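Long-range contacts in UDP-4-amino-4,6-dideoxy-N-acetyl-beta-L-altrosamine transaminase (Helicobacter pylori, PDB 2FNU), which catalyses the second step of pseudaminic acid biosynthesis, the pyridoxal phosphate-dependent transfer of an amino group from L-glutamate to a UDP-linked 4-keto sugar: residues K26-G31 against N232-A237; L63-S68 against L92-T97; K205-H210 against I225-R230. One frame throughout, in Å; residues are numbered along the deposited sequence.

Contact 1 of 3, residues K26-G31 against N232-A237; sequences KQLTQG and NEIQSA. With UD1 (uridine-diphosphate-N-acetylglucosamine), chain D.
The uracil of UD1 is recognised mainly by the backbone of residues 26-31. Its N3 donates to Lys26 O at 2.6 Å, a pattern that suits the imide of uracil, for the neighbouring O4 is an acceptor. Leu28 N donates to UD1 O4 at 2.8 Å. Thr29 N donates to the same UD1 O4 at 3.1 Å. Gln27 lays its amide over the base, NE2 being 3.4 Å from UD1 C5; with CG anti to the backbone N, the bend at chi2 (63°) turns the chain there. That NE2 also donates to Gln30 O and weakly to Thr29 O, which fixes the amide's rotation. The extended Gln30 gives the diphosphate a nearly straight bond (167°), NE2 to UD1 O2B at 3.0 Å, and its OE1 pairs with His180 of the second subunit.

Behind this first shell stands the start of a helix, with Asn232 at the N-cap. Glu233 N donates to Leu28 O at 2.8 Å (158°), so Leu28, one of the two residues whose N-H groups hold O4, is itself held through its carbonyl. The bent side chain of Glu233 runs along the loop and sets its carboxylate against Gly31, OE1 being 3.3 Å from Gly31 C; glycine suits this place, because a CB would run into OE2. Water 1 joins Gln27 O to Glu233 OE2, and the carboxylate accepts Arg33 N and Ser34 N, donors that would probably favour its ionised form. Thr29 OG1 bonds to Glu189 of the second subunit.

The loop thus connects helices 13-23 and 32-45 across the first turn of helix 233-244, where Ile234 packs on Val19 and Leu23 of helix 13-23.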
# COMPACT_ATOMS: atom_id res chain seq x y z
N LYS B 26 8.25 14.11 14.54
CA LYS B 26 7.54 13.01 15.19
C LYS B 26 6.36 12.52 14.34
O LYS B 26 5.70 11.54 14.70
CB LYS B 26 7.01 13.45 16.56
CG LYS B 26 8.07 13.96 17.52
CD LYS B 26 9.11 12.90 17.82
CE LYS B 26 10.11 13.38 18.87
NZ LYS B 26 11.37 12.59 18.80
N GLN B 27 6.09 13.19 13.22
CA GLN B 27 4.93 12.83 12.40
C GLN B 27 5.41 12.24 11.08
O GLN B 27 5.71 12.96 10.13
CB GLN B 27 4.03 14.05 12.19
CG GLN B 27 2.59 13.71 11.78
CD GLN B 27 1.82 12.91 12.85
OE1 GLN B 27 2.16 12.93 14.04
NE2 GLN B 27 0.77 12.22 12.42
N LEU B 28 5.49 10.91 11.04
CA LEU B 28 6.02 10.22 9.86
C LEU B 28 4.91 9.78 8.92
O LEU B 28 5.20 9.37 7.79
CB LEU B 28 6.81 8.96 10.26
CG LEU B 28 8.09 9.21 11.05
CD1 LEU B 28 8.78 7.91 11.35
CD2 LEU B 28 9.06 10.14 10.32
N THR B 29 3.68 9.80 9.39
CA THR B 29 2.52 9.50 8.54
C THR B 29 1.28 10.27 9.01
O THR B 29 1.29 10.89 10.09
CB THR B 29 2.29 7.97 8.41
OG1 THR B 29 1.38 7.73 7.32
CG2 THR B 29 1.75 7.35 9.71
N GLN B 30 0.24 10.28 8.18
CA GLN B 30 -1.01 10.94 8.55
C GLN B 30 -0.75 12.38 9.03
O GLN B 30 -1.23 12.80 10.09
CB GLN B 30 -1.70 10.14 9.66
CG GLN B 30 -2.07 8.71 9.25
CD GLN B 30 -2.39 7.86 10.46
OE1 GLN B 30 -1.48 7.46 11.21
NE2 GLN B 30 -3.66 7.60 10.67
N GLY B 31 0.04 13.10 8.23
CA GLY B 31 0.49 14.43 8.61
C GLY B 31 0.20 15.50 7.57
O GLY B 31 -0.63 15.32 6.67
N ASN B 232 2.89 7.92 3.19
CA ASN B 232 3.40 8.50 4.43
C ASN B 232 4.07 9.86 4.20
O ASN B 232 4.15 10.35 3.06
CB ASN B 232 4.34 7.51 5.14
CG ASN B 232 5.52 7.12 4.28
OD1 ASN B 232 5.66 5.95 3.86
ND2 ASN B 232 6.35 8.09 3.97
N GLU B 233 4.55 10.49 5.29
CA GLU B 233 5.09 11.85 5.19
C GLU B 233 6.45 11.90 4.51
O GLU B 233 6.79 12.90 3.89
CB GLU B 233 5.19 12.49 6.57
CG GLU B 233 3.86 12.71 7.22
CD GLU B 233 3.13 13.89 6.61
OE1 GLU B 233 2.26 13.67 5.75
OE2 GLU B 233 3.46 15.04 6.96
N ILE B 234 7.23 10.83 4.64
CA ILE B 234 8.55 10.79 4.01
C ILE B 234 8.35 10.85 2.49
O ILE B 234 8.95 11.68 1.81
CB ILE B 234 9.30 9.51 4.39
CG1 ILE B 234 9.53 9.44 5.92
CG2 ILE B 234 10.64 9.43 3.66
CD1 ILE B 234 10.03 8.06 6.38
N GLN B 235 7.45 10.02 1.98
CA GLN B 235 7.21 9.95 0.54
C GLN B 235 6.49 11.20 0.05
O GLN B 235 6.71 11.63 -1.07
CB GLN B 235 6.32 8.78 0.21
CG GLN B 235 6.84 7.44 0.55
CD GLN B 235 5.74 6.40 0.39
OE1 GLN B 235 5.81 5.57 -0.51
NE2 GLN B 235 4.71 6.46 1.25
N SER B 236 5.60 11.75 0.88
CA SER B 236 4.89 12.98 0.49
C SER B 236 5.84 14.17 0.36
O SER B 236 5.69 15.02 -0.52
CB SER B 236 3.80 13.30 1.52
OG SER B 236 2.80 12.30 1.50
N ALA B 237 6.84 14.23 1.24
CA ALA B 237 7.86 15.29 1.14
C ALA B 237 8.64 15.14 -0.16
O ALA B 237 8.93 16.12 -0.85
CB ALA B 237 8.82 15.19 2.33
C1' UD1 D . -4.92 3.45 14.83
C2' UD1 D . -4.89 2.56 16.07
C3' UD1 D . -3.52 1.92 16.27
C4' UD1 D . -3.02 1.27 14.98
C5' UD1 D . -3.07 2.22 13.77
C6' UD1 D . -1.94 3.25 13.80
C7' UD1 D . -6.52 3.36 17.72
C8' UD1 D . -6.82 4.25 18.90
N2' UD1 D . -5.27 3.37 17.24
O1' UD1 D . -4.23 4.65 15.14
O3' UD1 D . -3.61 0.88 17.26
O5' UD1 D . -4.36 2.84 13.65
O7' UD1 D . -7.39 2.67 17.24
N1 UD1 D . 1.72 9.65 16.00
C2 UD1 D . 3.06 10.06 15.84
N3 UD1 D . 3.63 10.00 14.62
C4 UD1 D . 2.94 9.58 13.54
C5 UD1 D . 1.61 9.17 13.63
C6 UD1 D . 0.99 9.21 14.87
O2 UD1 D . 3.73 10.47 16.83
O4 UD1 D . 3.50 9.56 12.43
C1B UD1 D . 1.10 9.74 17.33
C2B UD1 D . 0.62 11.18 17.48
O2' UD1 D . 0.92 11.64 18.80
C3B UD1 D . -0.87 11.08 17.26
C4B UD1 D . -1.21 9.69 17.77
O4B UD1 D . -0.05 8.90 17.46
O3B UD1 D . -1.62 12.08 17.97
C5B UD1 D . -2.44 9.16 17.07
O5B UD1 D . -2.65 7.85 17.57
PA UD1 D . -4.03 7.06 17.27
O1A UD1 D . -3.82 5.64 17.77
O2A UD1 D . -5.17 7.90 17.80
O3A UD1 D . -3.99 7.09 15.65
PB UD1 D . -4.81 6.08 14.69
O1B UD1 D . -6.29 6.15 15.04
O2B UD1 D . -4.34 6.32 13.27
O HOH W 1 5.41 15.36 8.80

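Contact 2 of 3, residues L63-S68 against L92-T97; sequences LYRNFS and LESGYT
Ser94 is the tight point between the two helix ends. Its CB points at helix 56-66, and its OG sits 3.3 Å from Tyr64 CB and 3.6 Å from Arg65 CG, near the plane of the Tyr64 ring and at its edge. A small residue suits so close an approach, and the hydroxyl is not left without a partner there, since OG bonds to Met90 O, four residues earlier, in helix 86-93. Farther along both segments, Phe67 and Tyr96 meet tip to tip, Phe67 CZ 3.7 Å from Tyr96 OH, with ring planes at an oblique 39°. Phe67 takes the crowded first torsion, CG between the backbone N and the carbonyl carbon (chi1 81°), and this carries its ring back toward Tyr96. The phenol remains satisfied: it donates to water 2 at 2.7 Å from OH, and that water donates to both Tyr64 O and Ser68 O, tying the end of one helix to the side chain.

The Arg65 side is looser. Bent at chi2 and chi3, this side chain comes no nearer to Glu93 O than 4.5 Å, from CD, and water 3 fills in, donating to Glu93 O and weakly held by Arg65 NH1. The stronger partner of the guanidinium lies across the dimer, where Arg65 NH1 is salt-bridged to Glu93 of the second subunit. Gly95, with positive phi (100°), ends helix 86-93 in a Schellman motif and turns the chain toward strand 97-100.

The end of helix 56-66 and the turn after helix 86-93 both lie against the large sheet: Tyr64 and Phe67 pack on strands 122-128 and 150-154, and Tyr96 touches Lys123 and is edge-to-face with Phe70.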
# COMPACT_ATOMS: atom_id res chain seq x y z
N LEU B 63 -10.46 3.72 -6.92
CA LEU B 63 -11.33 4.34 -7.93
C LEU B 63 -12.37 3.33 -8.45
O LEU B 63 -13.58 3.65 -8.51
CB LEU B 63 -10.49 4.90 -9.09
CG LEU B 63 -11.33 5.45 -10.25
CD1 LEU B 63 -12.31 6.55 -9.80
CD2 LEU B 63 -10.33 6.00 -11.30
N TYR B 64 -11.93 2.14 -8.85
CA TYR B 64 -12.85 1.19 -9.46
C TYR B 64 -13.94 0.75 -8.48
O TYR B 64 -15.07 0.49 -8.90
CB TYR B 64 -12.09 -0.05 -9.93
CG TYR B 64 -11.13 0.14 -11.11
CD1 TYR B 64 -10.17 -0.82 -11.37
CD2 TYR B 64 -11.22 1.26 -11.96
CE1 TYR B 64 -9.31 -0.71 -12.46
CE2 TYR B 64 -10.36 1.39 -13.05
CZ TYR B 64 -9.40 0.38 -13.30
OH TYR B 64 -8.53 0.46 -14.37
N ARG B 65 -13.59 0.65 -7.20
CA ARG B 65 -14.54 0.19 -6.19
C ARG B 65 -15.55 1.27 -5.84
O ARG B 65 -16.66 0.96 -5.39
CB ARG B 65 -13.81 -0.25 -4.91
CG ARG B 65 -13.12 -1.62 -5.02
CD ARG B 65 -14.11 -2.81 -4.96
NE ARG B 65 -14.86 -2.81 -3.70
CZ ARG B 65 -14.38 -3.27 -2.54
NH1 ARG B 65 -13.17 -3.82 -2.47
NH2 ARG B 65 -15.13 -3.18 -1.44
N ASN B 66 -15.16 2.53 -6.04
CA ASN B 66 -15.96 3.63 -5.49
C ASN B 66 -16.68 4.53 -6.50
O ASN B 66 -17.58 5.28 -6.11
CB ASN B 66 -15.12 4.49 -4.53
CG ASN B 66 -14.78 3.74 -3.25
OD1 ASN B 66 -13.67 3.20 -3.10
ND2 ASN B 66 -15.72 3.69 -2.33
N PHE B 67 -16.29 4.47 -7.77
CA PHE B 67 -16.93 5.38 -8.75
C PHE B 67 -18.43 5.10 -8.86
O PHE B 67 -19.20 6.00 -9.20
CB PHE B 67 -16.22 5.34 -10.11
CG PHE B 67 -16.61 4.19 -10.99
CD1 PHE B 67 -17.49 4.37 -12.07
CD2 PHE B 67 -16.07 2.91 -10.77
CE1 PHE B 67 -17.85 3.30 -12.88
CE2 PHE B 67 -16.42 1.84 -11.58
CZ PHE B 67 -17.32 2.04 -12.65
N SER B 68 -18.79 3.87 -8.55
CA SER B 68 -20.17 3.39 -8.55
C SER B 68 -20.29 2.22 -7.62
O SER B 68 -19.32 1.48 -7.41
CB SER B 68 -20.57 2.92 -9.95
OG SER B 68 -21.93 2.50 -9.95
N LEU B 92 -10.78 -6.78 -12.31
CA LEU B 92 -11.19 -8.11 -11.82
C LEU B 92 -11.45 -8.07 -10.32
O LEU B 92 -12.44 -8.63 -9.86
CB LEU B 92 -10.12 -9.17 -12.13
CG LEU B 92 -9.87 -9.47 -13.62
CD1 LEU B 92 -8.82 -10.56 -13.76
CD2 LEU B 92 -11.16 -9.86 -14.35
N GLU B 93 -10.57 -7.39 -9.57
CA GLU B 93 -10.74 -7.33 -8.13
C GLU B 93 -11.97 -6.53 -7.70
O GLU B 93 -12.41 -6.63 -6.56
CB GLU B 93 -9.48 -6.78 -7.45
CG GLU B 93 -8.36 -7.80 -7.40
CD GLU B 93 -8.58 -8.81 -6.27
OE1 GLU B 93 -9.14 -9.91 -6.53
OE2 GLU B 93 -8.24 -8.48 -5.11
N SER B 94 -12.49 -5.71 -8.62
CA SER B 94 -13.65 -4.89 -8.33
C SER B 94 -14.93 -5.50 -8.90
O SER B 94 -15.99 -4.90 -8.80
CB SER B 94 -13.42 -3.47 -8.86
OG SER B 94 -12.27 -2.92 -8.23
N GLY B 95 -14.81 -6.69 -9.51
CA GLY B 95 -15.99 -7.43 -9.98
C GLY B 95 -16.24 -7.29 -11.47
O GLY B 95 -17.17 -7.92 -12.00
N TYR B 96 -15.43 -6.48 -12.14
CA TYR B 96 -15.68 -6.16 -13.55
C TYR B 96 -14.99 -7.08 -14.54
O TYR B 96 -13.88 -7.58 -14.29
CB TYR B 96 -15.26 -4.70 -13.84
CG TYR B 96 -16.16 -3.71 -13.14
CD1 TYR B 96 -15.78 -3.09 -11.95
CD2 TYR B 96 -17.45 -3.42 -13.65
CE1 TYR B 96 -16.63 -2.20 -11.29
CE2 TYR B 96 -18.30 -2.52 -12.99
CZ TYR B 96 -17.90 -1.92 -11.82
OH TYR B 96 -18.75 -1.06 -11.17
N THR B 97 -15.65 -7.30 -15.67
CA THR B 97 -15.06 -8.01 -16.81
C THR B 97 -14.49 -6.97 -17.78
O THR B 97 -15.23 -6.11 -18.25
CB THR B 97 -16.14 -8.82 -17.54
OG1 THR B 97 -16.57 -9.89 -16.69
CG2 THR B 97 -15.63 -9.40 -18.86
O HOH W 2 -17.75 -0.34 -8.75
O HOH W 3 -11.71 -5.67 -4.14

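Contact 3 of 3, residues K205-H210 against I225-R230. With PMP (4'-deoxy-4'-aminopyridoxal-5'-phosphate), chain C.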
# COMPACT_ATOMS: atom_id res chain seq x y z
N LYS B 205 -11.48 8.74 -0.07
CA LYS B 205 -10.70 9.14 1.09
C LYS B 205 -10.93 8.20 2.27
O LYS B 205 -9.98 7.76 2.92
CB LYS B 205 -11.01 10.59 1.45
CG LYS B 205 -10.15 11.21 2.53
CD LYS B 205 -10.58 12.67 2.73
CE LYS B 205 -9.70 13.38 3.73
NZ LYS B 205 -9.97 14.85 3.67
N LEU B 206 -12.19 7.86 2.54
CA LEU B 206 -12.48 6.90 3.60
C LEU B 206 -11.95 5.51 3.26
O LEU B 206 -11.40 4.81 4.13
CB LEU B 206 -13.98 6.85 3.88
CG LEU B 206 -14.52 8.12 4.52
CD1 LEU B 206 -16.02 8.17 4.32
CD2 LEU B 206 -14.15 8.15 6.02
N PHE B 207 -12.09 5.11 1.99
CA PHE B 207 -11.67 3.76 1.56
C PHE B 207 -10.17 3.58 1.73
O PHE B 207 -9.69 2.46 1.99
CB PHE B 207 -12.06 3.56 0.10
CG PHE B 207 -11.92 2.15 -0.41
CD1 PHE B 207 -10.76 1.76 -1.10
CD2 PHE B 207 -12.97 1.23 -0.28
CE1 PHE B 207 -10.65 0.47 -1.63
CE2 PHE B 207 -12.87 -0.05 -0.79
CZ PHE B 207 -11.70 -0.43 -1.47
N ARG B 208 -9.42 4.68 1.57
CA ARG B 208 -7.97 4.68 1.72
C ARG B 208 -7.50 4.40 3.15
O ARG B 208 -6.37 3.96 3.37
CB ARG B 208 -7.42 6.03 1.24
CG ARG B 208 -5.90 6.18 1.35
CD ARG B 208 -5.41 7.56 0.88
NE ARG B 208 -5.95 8.61 1.76
CZ ARG B 208 -5.74 9.91 1.59
NH1 ARG B 208 -4.98 10.36 0.58
NH2 ARG B 208 -6.28 10.77 2.45
N SER B 209 -8.36 4.70 4.13
CA SER B 209 -7.97 4.64 5.54
C SER B 209 -9.11 4.12 6.41
O SER B 209 -9.73 4.87 7.20
CB SER B 209 -7.47 6.01 6.03
OG SER B 209 -6.77 5.91 7.26
N HIS B 210 -9.37 2.82 6.28
CA HIS B 210 -10.19 2.06 7.22
C HIS B 210 -11.68 2.36 7.30
O HIS B 210 -12.37 1.73 8.11
CB HIS B 210 -9.59 2.18 8.64
CG HIS B 210 -8.14 1.82 8.69
ND1 HIS B 210 -7.69 0.55 8.39
CD2 HIS B 210 -7.05 2.55 8.99
CE1 HIS B 210 -6.37 0.52 8.50
NE2 HIS B 210 -5.95 1.73 8.86
N ILE B 225 -16.24 -0.18 4.75
CA ILE B 225 -14.86 -0.63 4.96
C ILE B 225 -13.85 0.30 4.29
O ILE B 225 -14.18 1.13 3.44
CB ILE B 225 -14.56 -2.12 4.51
CG1 ILE B 225 -14.75 -2.29 3.01
CG2 ILE B 225 -15.35 -3.18 5.32
CD1 ILE B 225 -13.51 -1.93 2.20
N GLY B 226 -12.60 0.16 4.73
CA GLY B 226 -11.50 0.75 4.00
C GLY B 226 -10.26 -0.06 4.34
O GLY B 226 -10.32 -1.04 5.10
N HIS B 227 -9.16 0.39 3.75
CA HIS B 227 -7.87 -0.31 3.81
C HIS B 227 -6.85 0.64 4.43
O HIS B 227 -7.21 1.61 5.09
CB HIS B 227 -7.46 -0.71 2.38
CG HIS B 227 -8.38 -1.71 1.76
ND1 HIS B 227 -8.03 -3.03 1.62
CD2 HIS B 227 -9.63 -1.60 1.24
CE1 HIS B 227 -9.02 -3.70 1.06
NE2 HIS B 227 -10.01 -2.86 0.82
N ASN B 228 -5.56 0.33 4.29
CA ASN B 228 -4.53 1.33 4.61
C ASN B 228 -3.63 1.42 3.40
O ASN B 228 -2.65 0.66 3.27
CB ASN B 228 -3.71 0.95 5.86
CG ASN B 228 -2.60 1.94 6.18
OD1 ASN B 228 -1.91 1.82 7.21
ND2 ASN B 228 -2.40 2.91 5.31
N PHE B 229 -4.03 2.31 2.49
CA PHE B 229 -3.28 2.62 1.27
C PHE B 229 -2.67 4.02 1.37
O PHE B 229 -2.46 4.69 0.37
CB PHE B 229 -4.20 2.56 0.05
CG PHE B 229 -4.85 1.22 -0.20
CD1 PHE B 229 -4.22 0.02 0.15
CD2 PHE B 229 -6.07 1.17 -0.88
CE1 PHE B 229 -4.83 -1.21 -0.12
CE2 PHE B 229 -6.68 -0.06 -1.15
CZ PHE B 229 -6.06 -1.24 -0.79
N ARG B 230 -2.38 4.46 2.59
CA ARG B 230 -1.89 5.83 2.78
C ARG B 230 -0.48 6.00 2.24
O ARG B 230 0.33 5.05 2.24
CB ARG B 230 -1.94 6.21 4.26
CG ARG B 230 -3.36 6.20 4.84
CD ARG B 230 -3.39 6.77 6.24
NE ARG B 230 -2.56 6.00 7.18
CZ ARG B 230 -3.02 5.23 8.17
NH1 ARG B 230 -4.33 5.08 8.40
NH2 ARG B 230 -2.14 4.62 8.97
N1 PMP C . -3.99 -4.74 13.61
C2 PMP C . -3.88 -4.07 14.79
C2A PMP C . -3.98 -4.89 16.05
C3 PMP C . -3.47 -2.73 14.80
O3 PMP C . -3.16 -2.13 15.99
C4 PMP C . -3.40 -2.04 13.58
C4A PMP C . -3.16 -0.54 13.52
N4A PMP C . -3.52 0.12 14.76
C5 PMP C . -3.56 -2.74 12.39
C6 PMP C . -3.86 -4.09 12.41
C5A PMP C . -3.35 -2.07 11.04
O4P PMP C . -1.95 -1.87 10.86
P PMP C . -1.41 -0.76 9.82
O1P PMP C . -1.65 0.56 10.52
O2P PMP C . 0.06 -1.06 9.65
O3P PMP C . -2.22 -0.85 8.54
O HOH W 4 -9.46 -1.48 7.67
O HOH W 5 -3.47 2.38 10.25
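Backbone bonds join the end of helix 198-208 to residues 225-230. His227 N donates to Phe207 O at 2.8 Å, Phe229 N to Arg208 O within the carbonyl plane, and His210 N to a lone pair of His227 O at 2.7 Å. Ser209 and Asn228 thereby form a single beta bridge. Gly226 suits its place because a CB would strike the carbonyls of Leu206 and Phe207; its CA lies 3.2 Å from Phe207 O.

Both segments flank strands 212-214 and 220-222, and this part of the chain reaches into the active site of the second subunit, as expected for a dimeric DegT/DnrJ/EryC1 aminotransferase; Asn228 is a substrate-binding residue.

Among the polar side chains, Arg230 NH1 donates to Ser209 OG at 2.8 Å, with the hydroxyl oxygen in the guanidinium plane, while NE is salt-bridged to Glu189 of the second subunit. Water 5 links Arg230 NH2 and His210 NE2 to the phosphate, 2.6 Å from PMP O1P. His227 NE2 bonds to Glu93 of the second subunit.

Ring and apolar packing centres on Phe207, whose CG is anti to the backbone N. His227 CD2 sits over one face, toward the rim, the two rings being oblique; Ile225 CD1 comes within 3.6 Å of Phe207 CE2, and Phe229 lies alongside.

Overall arrangement
From the N terminus, the chain enters contact 1 in the loop after helix 13-23, and the contact is completed only some 200 residues later, by the start of helix 233-244. Contact 2 closes first, joining helices 56-66 and 86-93 over the large sheet; contact 3 then opens and closes independently, spanning the short strands 212-214 and 220-222 after helix 198-208. Contacts 2 and 3 are thus in series, both enclosed by contact 1. In space contact 3 is the middle one: Gln30 packs on Arg230, and Phe207 touches Arg65 and Asn66, whereas contacts 1 and 2 remain about 17 Å apart at their nearest atoms. All three touch the second subunit.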